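Local coordinates for tRNA (guanine(9)-N1)-methyltransferase (Schizosaccharomyces pombe, PDB 4JWG), which catalyses S-adenosyl-L-methionine-dependent methylation of guanine 9 of cytoplasmic tRNA at N1, this chain being its class IV-like (SPOUT) methyltransferase domain, at residues Leu35-Asp40 with Ile138-Asp143; Ser111-Leu116 with Gln158-Ala163; Ser120-Asn125 with Tyr147-Gln152; Asp124-Glu129 with Lys164-Glu169; Phe185-Leu190 with Lys199-Val204. All coordinates share one frame; numbering follows the deposited sequence.

Interaction 1 of 5, residues Leu35-Asp40 with Ile138-Asp143. With ACY (acetic acid), chain B; ACY (acetic acid), chain C.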
# COMPACT_ATOMS: atom_id res chain seq x y z
N LEU A 35 -3.71 2.62 2.45
CA LEU A 35 -2.98 1.87 3.44
C LEU A 35 -3.98 1.59 4.51
O LEU A 35 -4.49 2.49 5.22
CB LEU A 35 -1.81 2.68 4.01
CG LEU A 35 -0.85 3.23 2.98
CD1 LEU A 35 0.23 3.92 3.77
CD2 LEU A 35 -0.29 2.12 2.06
N ASP A 36 -4.31 0.32 4.61
CA ASP A 36 -5.29 -0.04 5.61
C ASP A 36 -4.67 -0.19 7.02
O ASP A 36 -4.09 -1.22 7.35
CB ASP A 36 -6.03 -1.26 5.17
CG ASP A 36 -6.84 -1.86 6.27
OD1 ASP A 36 -7.21 -1.09 7.20
OD2 ASP A 36 -7.10 -3.07 6.18
N CYS A 37 -4.82 0.85 7.84
CA CYS A 37 -4.13 0.89 9.15
C CYS A 37 -4.88 0.36 10.34
O CYS A 37 -4.58 0.72 11.48
CB CYS A 37 -3.57 2.30 9.42
SG CYS A 37 -2.75 3.07 8.01
N ALA A 38 -5.84 -0.53 10.11
CA ALA A 38 -6.64 -1.05 11.19
C ALA A 38 -6.03 -2.19 11.97
O ALA A 38 -6.72 -2.88 12.72
CB ALA A 38 -7.99 -1.40 10.59
N PHE A 39 -4.73 -2.40 11.84
CA PHE A 39 -4.13 -3.59 12.45
C PHE A 39 -3.28 -3.37 13.65
O PHE A 39 -2.58 -4.29 14.03
CB PHE A 39 -3.30 -4.34 11.39
CG PHE A 39 -4.08 -4.74 10.18
CD1 PHE A 39 -4.92 -5.86 10.22
CD2 PHE A 39 -4.01 -4.01 9.00
CE1 PHE A 39 -5.69 -6.21 9.14
CE2 PHE A 39 -4.77 -4.39 7.88
CZ PHE A 39 -5.61 -5.50 7.97
N ASP A 40 -3.34 -2.18 14.25
CA ASP A 40 -2.45 -1.84 15.40
C ASP A 40 -2.65 -2.63 16.70
O ASP A 40 -1.87 -2.46 17.63
CB ASP A 40 -2.71 -0.44 15.93
CG ASP A 40 -2.35 0.66 14.92
OD1 ASP A 40 -1.81 0.41 13.81
OD2 ASP A 40 -2.64 1.81 15.28
N ILE A 138 -3.41 -1.84 0.64
CA ILE A 138 -2.29 -2.55 1.21
C ILE A 138 -2.49 -2.60 2.72
O ILE A 138 -2.71 -1.57 3.34
CB ILE A 138 -0.95 -1.87 0.88
CG1 ILE A 138 -0.78 -1.68 -0.63
CG2 ILE A 138 0.20 -2.66 1.42
CD1 ILE A 138 0.35 -0.54 -1.00
N GLY A 139 -2.44 -3.78 3.32
CA GLY A 139 -2.64 -3.90 4.74
C GLY A 139 -1.50 -3.27 5.50
O GLY A 139 -0.33 -3.64 5.31
N ALA A 140 -1.79 -2.27 6.33
CA ALA A 140 -0.70 -1.64 7.05
C ALA A 140 -0.36 -2.50 8.28
O ALA A 140 -0.78 -2.25 9.41
CB ALA A 140 -1.04 -0.17 7.44
N ILE A 141 0.42 -3.53 7.99
CA ILE A 141 0.76 -4.59 8.96
C ILE A 141 2.24 -4.99 8.75
O ILE A 141 2.70 -5.10 7.62
CB ILE A 141 -0.24 -5.83 8.82
CG1 ILE A 141 0.05 -6.97 9.81
CG2 ILE A 141 -0.21 -6.40 7.42
CD1 ILE A 141 -0.04 -6.58 11.29
N VAL A 142 2.97 -5.17 9.85
CA VAL A 142 4.40 -5.54 9.85
C VAL A 142 4.52 -7.04 10.23
O VAL A 142 3.71 -7.53 11.01
CB VAL A 142 5.22 -4.60 10.82
CG1 VAL A 142 6.41 -5.28 11.40
CG2 VAL A 142 5.66 -3.37 10.09
N ASP A 143 5.49 -7.75 9.65
CA ASP A 143 5.67 -9.19 9.87
C ASP A 143 4.33 -9.86 9.59
O ASP A 143 3.83 -10.60 10.44
CB ASP A 143 6.18 -9.48 11.31
CG ASP A 143 6.96 -10.80 11.43
OD1 ASP A 143 8.20 -10.79 11.22
OD2 ASP A 143 6.34 -11.84 11.72
C ACY B . -6.67 0.60 14.50
O ACY B . -5.49 0.23 14.19
OXT ACY B . -7.10 1.79 14.45
CH3 ACY B . -7.63 -0.48 14.94
C ACY C . -0.35 -6.64 1.96
O ACY C . -1.54 -6.27 1.65
OXT ACY C . 0.64 -7.06 1.20
CH3 ACY C . -0.04 -6.57 3.44
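Phe39 turns its ring beside its backbone N (chi1 -58°), which brings it up against Gly139 and Ala140, while Ile141 stretches CG1 opposite its N (chi1 -180°) until CD1 lies 4.0 Å from Phe39 CB. The edge of the Phe39 ring meets a carbonyl, with CD2 3.7 Å from Ala140 O; CE2 approaches Gly139 CA obliquely at 3.8 Å. Before the turns the backbones pair in parallel. Asp36 N donates to Ile138 O at 2.8 Å, and Ala140 N returns a 2.7 Å bond to Asp36 O, reaching it 45° out of the carbonyl plane. Leu35 and Ile138 run side by side on one face of the sheet, Leu35 CD2 4.1 Å from Ile138 CD1. Past the strands both chains bend: Asp36 OD1 takes Ala38 N in an Asx turn, and Ala140 centres an inverse gamma turn. Asp36 OD2 is held by Tyr118 and Lys154. An acetic acid molecule (chain C), probably from the crystallisation liquor, accepts from Gly139 N at 3.1 Å. Turns leaving the C-terminal ends of adjacent central parallel strands, with cofactor-binding Gly139 ending one strand and proton acceptor Asp143 on the next loop, mark the active-site edge of a SPOUT-type alpha/beta methyltransferase.

Interaction 2 of 5, residues Ser111-Leu116 with Gln158-Ala163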
# COMPACT_ATOMS: atom_id res chain seq x y z
N SER A 111 -19.65 4.55 -1.94
CA SER A 111 -20.18 4.58 -3.33
C SER A 111 -19.37 3.83 -4.38
O SER A 111 -19.84 3.65 -5.51
CB SER A 111 -20.48 6.02 -3.81
OG SER A 111 -19.51 6.95 -3.36
N GLN A 112 -18.15 3.38 -4.04
CA GLN A 112 -17.33 2.68 -5.00
C GLN A 112 -16.81 1.34 -4.55
O GLN A 112 -15.76 0.90 -5.01
CB GLN A 112 -16.17 3.57 -5.40
CG GLN A 112 -16.59 4.91 -5.96
CD GLN A 112 -15.41 5.83 -6.17
OE1 GLN A 112 -14.94 6.47 -5.22
NE2 GLN A 112 -14.92 5.90 -7.40
N LYS A 113 -17.55 0.66 -3.67
CA LYS A 113 -17.14 -0.65 -3.12
C LYS A 113 -16.62 -1.66 -4.16
O LYS A 113 -15.64 -2.34 -3.91
CB LYS A 113 -18.26 -1.30 -2.27
CG LYS A 113 -18.21 -2.87 -2.14
CD LYS A 113 -19.38 -3.49 -1.34
CE LYS A 113 -19.17 -4.98 -1.00
NZ LYS A 113 -20.48 -5.67 -0.70
N GLU A 114 -17.30 -1.77 -5.30
CA GLU A 114 -16.90 -2.74 -6.33
C GLU A 114 -15.64 -2.31 -7.08
O GLU A 114 -15.18 -3.01 -7.97
CB GLU A 114 -18.06 -3.03 -7.33
CG GLU A 114 -18.31 -1.97 -8.43
CD GLU A 114 -18.60 -0.55 -7.89
OE1 GLU A 114 -19.13 -0.42 -6.75
OE2 GLU A 114 -18.30 0.44 -8.61
N LYS A 115 -15.07 -1.18 -6.69
CA LYS A 115 -13.83 -0.70 -7.31
C LYS A 115 -12.61 -0.99 -6.44
O LYS A 115 -11.49 -0.74 -6.86
CB LYS A 115 -13.94 0.80 -7.63
CG LYS A 115 -14.74 1.08 -8.92
CD LYS A 115 -15.51 2.41 -8.85
CE LYS A 115 -16.46 2.59 -10.06
NZ LYS A 115 -17.39 3.77 -9.94
N LEU A 116 -12.85 -1.53 -5.25
CA LEU A 116 -11.82 -1.88 -4.28
C LEU A 116 -11.17 -3.21 -4.58
O LEU A 116 -11.87 -4.18 -4.87
CB LEU A 116 -12.44 -1.99 -2.90
CG LEU A 116 -13.06 -0.75 -2.25
CD1 LEU A 116 -13.96 -1.20 -1.11
CD2 LEU A 116 -11.96 0.16 -1.76
N GLN A 158 -15.71 -9.23 3.50
CA GLN A 158 -16.38 -7.98 3.11
C GLN A 158 -17.04 -8.02 1.74
O GLN A 158 -17.74 -7.08 1.33
CB GLN A 158 -15.42 -6.80 3.19
CG GLN A 158 -15.11 -6.37 4.60
CD GLN A 158 -14.02 -5.30 4.67
OE1 GLN A 158 -13.94 -4.58 5.68
NE2 GLN A 158 -13.19 -5.18 3.63
N GLY A 159 -16.81 -9.11 1.01
CA GLY A 159 -17.34 -9.22 -0.33
C GLY A 159 -16.50 -8.54 -1.40
O GLY A 159 -16.93 -8.45 -2.55
N ILE A 160 -15.29 -8.09 -1.05
CA ILE A 160 -14.44 -7.41 -2.03
C ILE A 160 -13.40 -8.33 -2.68
O ILE A 160 -13.04 -9.37 -2.15
CB ILE A 160 -13.81 -6.12 -1.49
CG1 ILE A 160 -12.61 -6.43 -0.62
CG2 ILE A 160 -14.84 -5.26 -0.76
CD1 ILE A 160 -12.13 -5.25 0.25
N LYS A 161 -12.94 -7.94 -3.86
CA LYS A 161 -11.97 -8.73 -4.62
C LYS A 161 -10.55 -8.63 -4.01
O LYS A 161 -10.17 -7.60 -3.45
CB LYS A 161 -11.98 -8.29 -6.10
CG LYS A 161 -11.59 -9.41 -7.08
CD LYS A 161 -12.29 -9.28 -8.46
CE LYS A 161 -13.81 -9.53 -8.38
NZ LYS A 161 -14.55 -8.88 -9.49
N THR A 162 -9.79 -9.71 -4.08
CA THR A 162 -8.44 -9.74 -3.59
C THR A 162 -7.60 -10.11 -4.78
O THR A 162 -8.09 -10.79 -5.67
CB THR A 162 -8.21 -10.85 -2.54
OG1 THR A 162 -8.45 -12.14 -3.14
CG2 THR A 162 -9.08 -10.66 -1.31
N ALA A 163 -6.35 -9.68 -4.80
CA ALA A 163 -5.42 -10.13 -5.86
C ALA A 163 -4.05 -9.94 -5.35
O ALA A 163 -3.83 -9.12 -4.46
CB ALA A 163 -5.59 -9.34 -7.16
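A 2.8 Å bond from Lys115 N to Gln112 O braces the 3-10 turn from which Lys113 and Leu116 reach Gln158 and Ile160. A second bond in the turn, Leu116 N to Lys113 O at 3.2 Å, joins these two reaching residues directly. No hydrogen bond crosses between the segments. Lys113 instead reaches over as an extended chain, CG lying opposite the backbone N (chi1 156°), and lays its CE 3.4 Å from Gln158 O. Its NZ is farther from the same Gln158 O, at 3.7 Å. That carbonyl belongs to the last turn of helix 150-158, which Gly159 closes in a Schellman motif with positive phi (83°). The chain then becomes strand 161-163, completing a right-handed beta-alpha-beta crossover from strand 135-139 that passes over strand 116-119, in the parallel sheet of the SPOUT domain. Leu116 and Ile160 make the apolar part of the contact, their side chains crossing obliquely with Leu116 CD1 4.2 Å from Ile160 CG2. Leu106 of helix 105-108 touches Leu116, and Tyr105 of the same helix touches Ile160 and bonds Gln158 NE2. The two incoming strands are still splayed here: Leu116 O and Lys161 N stand 4.0 Å apart, and backbone pairing starts farther on, between Lys161 and Tyr118.

Interaction 3 of 5, residues Ser120-Asn125 with Tyr147-Gln152; sequences SADSDN and YKNLCQ
Two acceptors face each other where Asp122 meets Asn149: Asn149 OD1 stands 3.4 Å from Asp122 OD2, directly above the flat carboxylate and 3.3 Å from its CG. The amide and carboxylate planes are 88° apart, and the amide oxygen points at the carboxylate face. Asp122 OD2 also lies against the backbone of Asn149, 3.3 Å from its CA, just before helix 150-158 begins. Gln152, in the first turn of that helix, is the wedge of the contact. Its CG fits between Ser120 OG, at 3.6 Å, and Asp122 CB, at 3.7 Å; a bend at chi2 (-63°) then swings the amide toward Ser123. Both Gln152 NE2 and Ser123 OG come close to Thr162 OG1, at distances too short to be trusted, so the bonding there is doubtful in detail. The opposing loop is stiffened from within: Ser120 OG accepts from Asp122 N at 3.0 Å in an ST turn, and a type I turn spans Ser120 to Ser123. Ser120 CB also touches Cys151 CB, at 4.3 Å. Cys151 binds S-adenosyl-L-methionine, so the loop probably backs that part of the site. With no clear hydrogen bond between the segments and an acceptor pair that probably repels, cohesion would rest mainly on van der Waals contact, a polar contribution through Thr162 being possible.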
# COMPACT_ATOMS: atom_id res chain seq x y z
N SER A 120 -3.23 -9.17 -1.65
CA SER A 120 -2.86 -10.20 -0.69
C SER A 120 -2.12 -11.29 -1.42
O SER A 120 -2.63 -11.85 -2.40
CB SER A 120 -4.10 -10.79 0.01
OG SER A 120 -3.83 -12.13 0.41
N ALA A 121 -0.93 -11.63 -0.91
CA ALA A 121 -0.13 -12.73 -1.46
C ALA A 121 -0.86 -14.09 -1.46
O ALA A 121 -0.35 -15.04 -2.09
CB ALA A 121 1.20 -12.87 -0.71
N ASP A 122 -1.99 -14.17 -0.74
CA ASP A 122 -2.74 -15.41 -0.57
C ASP A 122 -3.89 -15.55 -1.58
O ASP A 122 -4.57 -16.58 -1.62
CB ASP A 122 -3.31 -15.54 0.87
CG ASP A 122 -2.22 -15.55 1.96
OD1 ASP A 122 -1.19 -16.28 1.81
OD2 ASP A 122 -2.38 -14.79 2.96
N SER A 123 -4.12 -14.52 -2.38
CA SER A 123 -5.16 -14.61 -3.38
C SER A 123 -4.84 -15.64 -4.46
O SER A 123 -3.66 -15.91 -4.75
CB SER A 123 -5.32 -13.25 -4.04
OG SER A 123 -6.65 -13.08 -4.42
N ASP A 124 -5.89 -16.20 -5.06
CA ASP A 124 -5.71 -17.02 -6.26
C ASP A 124 -5.77 -16.14 -7.51
O ASP A 124 -5.40 -16.56 -8.60
CB ASP A 124 -6.77 -18.12 -6.36
CG ASP A 124 -7.03 -18.80 -5.02
OD1 ASP A 124 -6.17 -19.59 -4.58
OD2 ASP A 124 -8.09 -18.52 -4.41
N ASN A 125 -6.25 -14.91 -7.34
CA ASN A 125 -6.16 -13.90 -8.39
C ASN A 125 -4.83 -13.21 -8.50
O ASN A 125 -4.12 -13.06 -7.54
CB ASN A 125 -7.19 -12.82 -8.15
CG ASN A 125 -8.58 -13.35 -8.30
OD1 ASN A 125 -8.81 -14.35 -9.02
ND2 ASN A 125 -9.53 -12.70 -7.63
N TYR A 147 0.43 -14.10 10.42
CA TYR A 147 -1.01 -14.07 10.35
C TYR A 147 -1.49 -14.73 9.09
O TYR A 147 -1.48 -14.13 8.06
CB TYR A 147 -1.47 -12.62 10.43
CG TYR A 147 -0.98 -11.93 11.68
CD1 TYR A 147 -1.36 -12.38 12.91
CD2 TYR A 147 -0.11 -10.88 11.62
CE1 TYR A 147 -0.90 -11.81 14.04
CE2 TYR A 147 0.35 -10.30 12.77
CZ TYR A 147 -0.06 -10.77 13.97
OH TYR A 147 0.36 -10.22 15.13
N LYS A 148 -1.92 -15.98 9.17
CA LYS A 148 -2.29 -16.73 7.98
C LYS A 148 -3.56 -16.23 7.32
O LYS A 148 -4.64 -16.25 7.91
CB LYS A 148 -2.43 -18.22 8.31
N ASN A 149 -3.43 -15.77 6.07
CA ASN A 149 -4.59 -15.35 5.28
C ASN A 149 -5.27 -14.14 5.86
O ASN A 149 -6.44 -13.87 5.56
CB ASN A 149 -5.62 -16.47 5.12
CG ASN A 149 -5.08 -17.70 4.43
OD1 ASN A 149 -4.23 -17.63 3.55
ND2 ASN A 149 -5.58 -18.86 4.83
N LEU A 150 -4.54 -13.39 6.67
CA LEU A 150 -5.09 -12.26 7.41
C LEU A 150 -5.87 -11.26 6.58
O LEU A 150 -6.99 -10.89 6.94
CB LEU A 150 -3.96 -11.45 8.04
CG LEU A 150 -4.42 -10.12 8.64
CD1 LEU A 150 -5.17 -10.38 9.90
CD2 LEU A 150 -3.25 -9.19 8.86
N CYS A 151 -5.28 -10.84 5.47
CA CYS A 151 -5.92 -9.85 4.58
C CYS A 151 -6.89 -10.54 3.60
O CYS A 151 -7.81 -9.90 3.13
CB CYS A 151 -4.89 -8.99 3.82
SG CYS A 151 -3.75 -7.98 4.89
N GLN A 152 -6.70 -11.82 3.28
CA GLN A 152 -7.68 -12.57 2.46
C GLN A 152 -8.98 -12.68 3.22
O GLN A 152 -10.05 -12.38 2.67
CB GLN A 152 -7.20 -13.99 2.19
CG GLN A 152 -6.72 -14.24 0.78
CD GLN A 152 -7.78 -14.06 -0.29
OE1 GLN A 152 -8.94 -14.46 -0.14
NE2 GLN A 152 -7.37 -13.46 -1.37

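Interaction 4 of 5, residues Asp124-Glu129 with Lys164-Glu169; sequences DNTITE and KLPIDE
The flat peptide carbonyl of Ile127 sets its O over one face of the puckered Pro166 ring, 3.0 Å from Pro166 CG, and Thr126 CG2 comes from the same side at the CA-CB rim, 3.4 Å from Pro166 CA. The peptide groups join the backbones in a single bridge between Thr126 and Lys164. Lys164 N donates to Asn125 O at 3.0 Å from 40° outside the carbonyl plane, whereas Ile127 N, 2.8 Å from Lys164 O, sits almost in line with that C=O. The Lys164 side chain passes across Thr126 at a slant, its CE 3.5 Å from Thr126 OG1, and carries NZ on to Ser123 O. Pro166 then turns the chain sharply in an inverse gamma turn. Cofactor-binding Leu165 faces the other way, onto Val184, Ile187 and Leu188 of helix 181-194. The bridge thus carries pairing beyond the end of strand 161-163, with Trp197 of helix 197-204 touching Ile127, Leu165 and Pro166.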
# COMPACT_ATOMS: atom_id res chain seq x y z
N ASP A 124 -5.89 -16.20 -5.06
CA ASP A 124 -5.71 -17.02 -6.26
C ASP A 124 -5.77 -16.14 -7.51
O ASP A 124 -5.40 -16.56 -8.60
CB ASP A 124 -6.77 -18.12 -6.36
CG ASP A 124 -7.03 -18.80 -5.02
OD1 ASP A 124 -6.17 -19.59 -4.58
OD2 ASP A 124 -8.09 -18.52 -4.41
N ASN A 125 -6.25 -14.91 -7.34
CA ASN A 125 -6.16 -13.90 -8.39
C ASN A 125 -4.83 -13.21 -8.50
O ASN A 125 -4.12 -13.06 -7.54
CB ASN A 125 -7.19 -12.82 -8.15
CG ASN A 125 -8.58 -13.35 -8.30
OD1 ASN A 125 -8.81 -14.35 -9.02
ND2 ASN A 125 -9.53 -12.70 -7.63
N THR A 126 -4.52 -12.76 -9.70
CA THR A 126 -3.30 -12.03 -9.92
C THR A 126 -3.60 -10.82 -10.79
O THR A 126 -4.23 -10.94 -11.86
CB THR A 126 -2.24 -12.88 -10.59
OG1 THR A 126 -2.17 -14.15 -9.94
CG2 THR A 126 -0.90 -12.24 -10.49
N ILE A 127 -3.15 -9.67 -10.31
CA ILE A 127 -3.08 -8.46 -11.12
C ILE A 127 -2.16 -8.65 -12.31
O ILE A 127 -1.04 -9.12 -12.18
CB ILE A 127 -2.51 -7.28 -10.32
CG1 ILE A 127 -3.51 -6.83 -9.28
CG2 ILE A 127 -2.25 -6.12 -11.23
CD1 ILE A 127 -4.87 -6.65 -9.89
N THR A 128 -2.61 -8.23 -13.47
CA THR A 128 -1.66 -8.17 -14.59
C THR A 128 -1.42 -6.73 -15.04
O THR A 128 -0.43 -6.46 -15.73
CB THR A 128 -2.09 -9.09 -15.75
OG1 THR A 128 -3.42 -8.76 -16.17
CG2 THR A 128 -2.09 -10.54 -15.29
N GLU A 129 -2.31 -5.82 -14.62
CA GLU A 129 -2.25 -4.38 -14.87
C GLU A 129 -3.07 -3.66 -13.81
O GLU A 129 -3.98 -4.25 -13.23
CB GLU A 129 -2.86 -4.01 -16.23
CG GLU A 129 -2.21 -4.59 -17.45
CD GLU A 129 -3.23 -5.42 -18.25
OE1 GLU A 129 -3.04 -6.67 -18.39
OE2 GLU A 129 -4.24 -4.79 -18.71
N LYS A 164 -3.12 -10.69 -5.92
CA LYS A 164 -1.72 -10.55 -5.63
C LYS A 164 -0.99 -9.97 -6.85
O LYS A 164 -1.54 -9.88 -7.97
CB LYS A 164 -1.14 -11.91 -5.24
CG LYS A 164 -1.07 -12.88 -6.38
CD LYS A 164 -0.27 -14.10 -6.03
CE LYS A 164 -0.73 -15.24 -6.91
NZ LYS A 164 -0.81 -16.42 -5.99
N LEU A 165 0.25 -9.55 -6.62
CA LEU A 165 1.06 -8.97 -7.66
C LEU A 165 1.62 -10.12 -8.49
O LEU A 165 1.86 -11.19 -7.95
CB LEU A 165 2.23 -8.22 -7.02
CG LEU A 165 1.97 -6.98 -6.16
CD1 LEU A 165 3.07 -6.79 -5.15
CD2 LEU A 165 1.89 -5.79 -7.03
N PRO A 166 1.83 -9.90 -9.80
CA PRO A 166 2.27 -11.00 -10.65
C PRO A 166 3.78 -11.08 -10.68
O PRO A 166 4.40 -10.80 -11.73
CB PRO A 166 1.76 -10.57 -12.03
CG PRO A 166 1.92 -9.08 -12.01
CD PRO A 166 1.71 -8.63 -10.56
N ILE A 167 4.37 -11.47 -9.55
CA ILE A 167 5.81 -11.36 -9.37
C ILE A 167 6.44 -12.70 -8.96
O ILE A 167 7.62 -12.74 -8.62
CB ILE A 167 6.18 -10.25 -8.33
CG1 ILE A 167 5.47 -10.47 -6.99
CG2 ILE A 167 5.83 -8.85 -8.81
CD1 ILE A 167 6.21 -9.89 -5.83
N ASP A 168 5.69 -13.79 -9.00
CA ASP A 168 6.21 -15.09 -8.56
C ASP A 168 7.48 -15.56 -9.27
O ASP A 168 8.35 -16.17 -8.64
CB ASP A 168 5.12 -16.15 -8.63
CG ASP A 168 3.97 -15.74 -9.55
OD1 ASP A 168 4.19 -15.65 -10.79
OD2 ASP A 168 2.86 -15.47 -9.01
N GLU A 169 7.61 -15.29 -10.57
CA GLU A 169 8.86 -15.62 -11.31
C GLU A 169 10.11 -14.82 -10.87
O GLU A 169 11.21 -15.11 -11.35
CB GLU A 169 8.68 -15.46 -12.84
CG GLU A 169 7.41 -16.08 -13.43
CD GLU A 169 6.60 -15.08 -14.22
OE1 GLU A 169 5.63 -14.51 -13.65
OE2 GLU A 169 6.93 -14.84 -15.40

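Interaction 5 of 5, residues Phe185-Leu190 with Lys199-Val204; sequences FEILSL and KAFMEV
Val204 is the bump that fills the main hollow, pushing its CG2 among Glu186, Ile187 and Leu190 of the facing helix. Val204 CG2 lies 3.8 Å from Ile187 CG1 and 3.7 Å from Leu190 CD1, wedged between the two side chains. The other branch, CG1, stands opposite the Val204 backbone N (chi1 -178°) and so crosses Glu186 at a slant, 3.5 Å from its OE2. Gln183, one turn earlier, also touches Val204, consistent with a knob in the hole formed by Gln183, Glu186, Ile187 and Leu190. Leu190 answers from the first helix: its CD1 rests against Val204 CG2 and Glu203 CB, 3.6 Å from the latter, crossing the Glu203 side chain at about a right angle. The two segments form a helical hairpin at the C-terminal end of the methyltransferase domain, their axes 137° apart in direction and 8.4 Å apart at closest approach. Ala200 lets the backbones come close near the connection between the helices, where Leu190 CA and Ala200 CA are 5.1 Å apart. Its CB nestles against the turn Ile187-Leu190, 4.1 Å from Leu190 CB. At the other flank Ile187 runs beside Phe201, pointing the same way, with Ile187 CD1 4.2 Å from Phe201 CD2. Ile187 also lies next to Leu165 and Leu179, both of which bind S-adenosyl-L-methionine, while Phe185, on the far side of its helix, packs on Cys58 and Asn62 of helix 45-63.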
# COMPACT_ATOMS: atom_id res chain seq x y z
N PHE A 185 3.94 -0.86 -2.26
CA PHE A 185 3.56 0.42 -2.81
C PHE A 185 4.47 0.84 -3.96
O PHE A 185 3.98 1.25 -5.03
CB PHE A 185 3.51 1.51 -1.72
CG PHE A 185 3.18 2.87 -2.28
CD1 PHE A 185 1.86 3.32 -2.34
CD2 PHE A 185 4.19 3.70 -2.79
CE1 PHE A 185 1.54 4.59 -2.88
CE2 PHE A 185 3.89 4.97 -3.35
CZ PHE A 185 2.56 5.41 -3.40
N GLU A 186 5.79 0.76 -3.70
CA GLU A 186 6.85 1.15 -4.67
C GLU A 186 6.75 0.33 -5.93
O GLU A 186 6.85 0.86 -7.02
CB GLU A 186 8.27 1.03 -4.06
CG GLU A 186 8.69 2.23 -3.06
CD GLU A 186 9.98 1.97 -2.15
OE1 GLU A 186 10.27 2.80 -1.23
OE2 GLU A 186 10.72 0.97 -2.35
N ILE A 187 6.52 -0.96 -5.79
CA ILE A 187 6.26 -1.79 -6.98
C ILE A 187 5.06 -1.27 -7.80
O ILE A 187 5.14 -1.21 -9.02
CB ILE A 187 6.05 -3.30 -6.60
CG1 ILE A 187 7.37 -3.87 -6.02
CG2 ILE A 187 5.57 -4.08 -7.78
CD1 ILE A 187 7.20 -5.11 -5.14
N LEU A 188 3.99 -0.86 -7.14
CA LEU A 188 2.80 -0.42 -7.87
C LEU A 188 3.04 0.90 -8.59
O LEU A 188 2.72 1.07 -9.78
CB LEU A 188 1.66 -0.24 -6.91
CG LEU A 188 1.27 -1.50 -6.17
CD1 LEU A 188 0.31 -1.05 -5.13
CD2 LEU A 188 0.63 -2.48 -7.16
N SER A 189 3.60 1.83 -7.84
CA SER A 189 3.99 3.11 -8.33
C SER A 189 4.96 2.94 -9.49
O SER A 189 4.70 3.39 -10.61
CB SER A 189 4.63 3.86 -7.18
OG SER A 189 5.06 5.09 -7.66
N LEU A 190 6.07 2.27 -9.24
CA LEU A 190 6.98 1.99 -10.35
C LEU A 190 6.32 1.24 -11.55
O LEU A 190 6.83 1.34 -12.71
CB LEU A 190 8.28 1.31 -9.89
CG LEU A 190 9.26 2.28 -9.20
CD1 LEU A 190 10.46 1.59 -8.49
CD2 LEU A 190 9.78 3.27 -10.21
N LYS A 199 10.59 -4.84 -14.59
CA LYS A 199 11.45 -3.65 -14.46
C LYS A 199 11.11 -3.05 -13.12
O LYS A 199 12.02 -2.69 -12.34
CB LYS A 199 11.21 -2.60 -15.55
CG LYS A 199 11.60 -3.04 -16.96
CD LYS A 199 11.33 -1.95 -18.07
N ALA A 200 9.79 -2.97 -12.85
CA ALA A 200 9.27 -2.44 -11.58
C ALA A 200 9.78 -3.21 -10.39
O ALA A 200 10.27 -2.62 -9.42
CB ALA A 200 7.74 -2.43 -11.58
N PHE A 201 9.71 -4.53 -10.46
CA PHE A 201 10.09 -5.30 -9.29
C PHE A 201 11.58 -5.13 -9.01
O PHE A 201 11.99 -4.87 -7.89
CB PHE A 201 9.70 -6.77 -9.44
CG PHE A 201 10.29 -7.63 -8.39
CD1 PHE A 201 11.53 -8.25 -8.60
CD2 PHE A 201 9.66 -7.79 -7.18
CE1 PHE A 201 12.13 -9.06 -7.61
CE2 PHE A 201 10.22 -8.59 -6.18
CZ PHE A 201 11.47 -9.23 -6.39
N MET A 202 12.39 -5.25 -10.06
CA MET A 202 13.83 -5.20 -9.94
C MET A 202 14.30 -3.85 -9.42
O MET A 202 15.27 -3.75 -8.66
CB MET A 202 14.48 -5.56 -11.28
CG MET A 202 14.26 -7.04 -11.70
SD MET A 202 14.91 -8.27 -10.51
CE MET A 202 16.68 -8.12 -10.83
N GLU A 203 13.60 -2.80 -9.81
CA GLU A 203 13.92 -1.50 -9.30
C GLU A 203 13.79 -1.43 -7.77
O GLU A 203 14.52 -0.69 -7.13
CB GLU A 203 13.06 -0.45 -9.94
CG GLU A 203 13.84 0.43 -10.85
CD GLU A 203 14.74 1.34 -10.07
OE1 GLU A 203 14.44 1.58 -8.88
OE2 GLU A 203 15.76 1.80 -10.63
N VAL A 204 12.89 -2.22 -7.20
CA VAL A 204 12.59 -2.09 -5.78
C VAL A 204 13.40 -3.04 -4.94
O VAL A 204 13.79 -2.71 -3.83
CB VAL A 204 11.06 -2.29 -5.47
CG1 VAL A 204 10.78 -2.10 -4.01
CG2 VAL A 204 10.19 -1.34 -6.29

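Overall arrangement
Strand 32-36 opens interaction 1, whose long loop closes at 138-143 on the neighbouring central strand. Before it closes, 111-116, 120-125 and 124-129 have begun interactions 2, 3 and 4, so all three cross it. Interaction 3 closes first, at 147-152, and falls within the span of interaction 2, which closes at 158-163 on the edge strand. Interaction 4 starts from the same loop as interaction 3, sharing Asp124 and Asn125, crosses interaction 2 and closes at 164-169. Interaction 5 follows in series as a short hairpin; Leu165 packs on it from interaction 4, and Ile138 from interaction 1. Sheet, crossover helix, cofactor-site loops and C-terminal helices are thereby tied together.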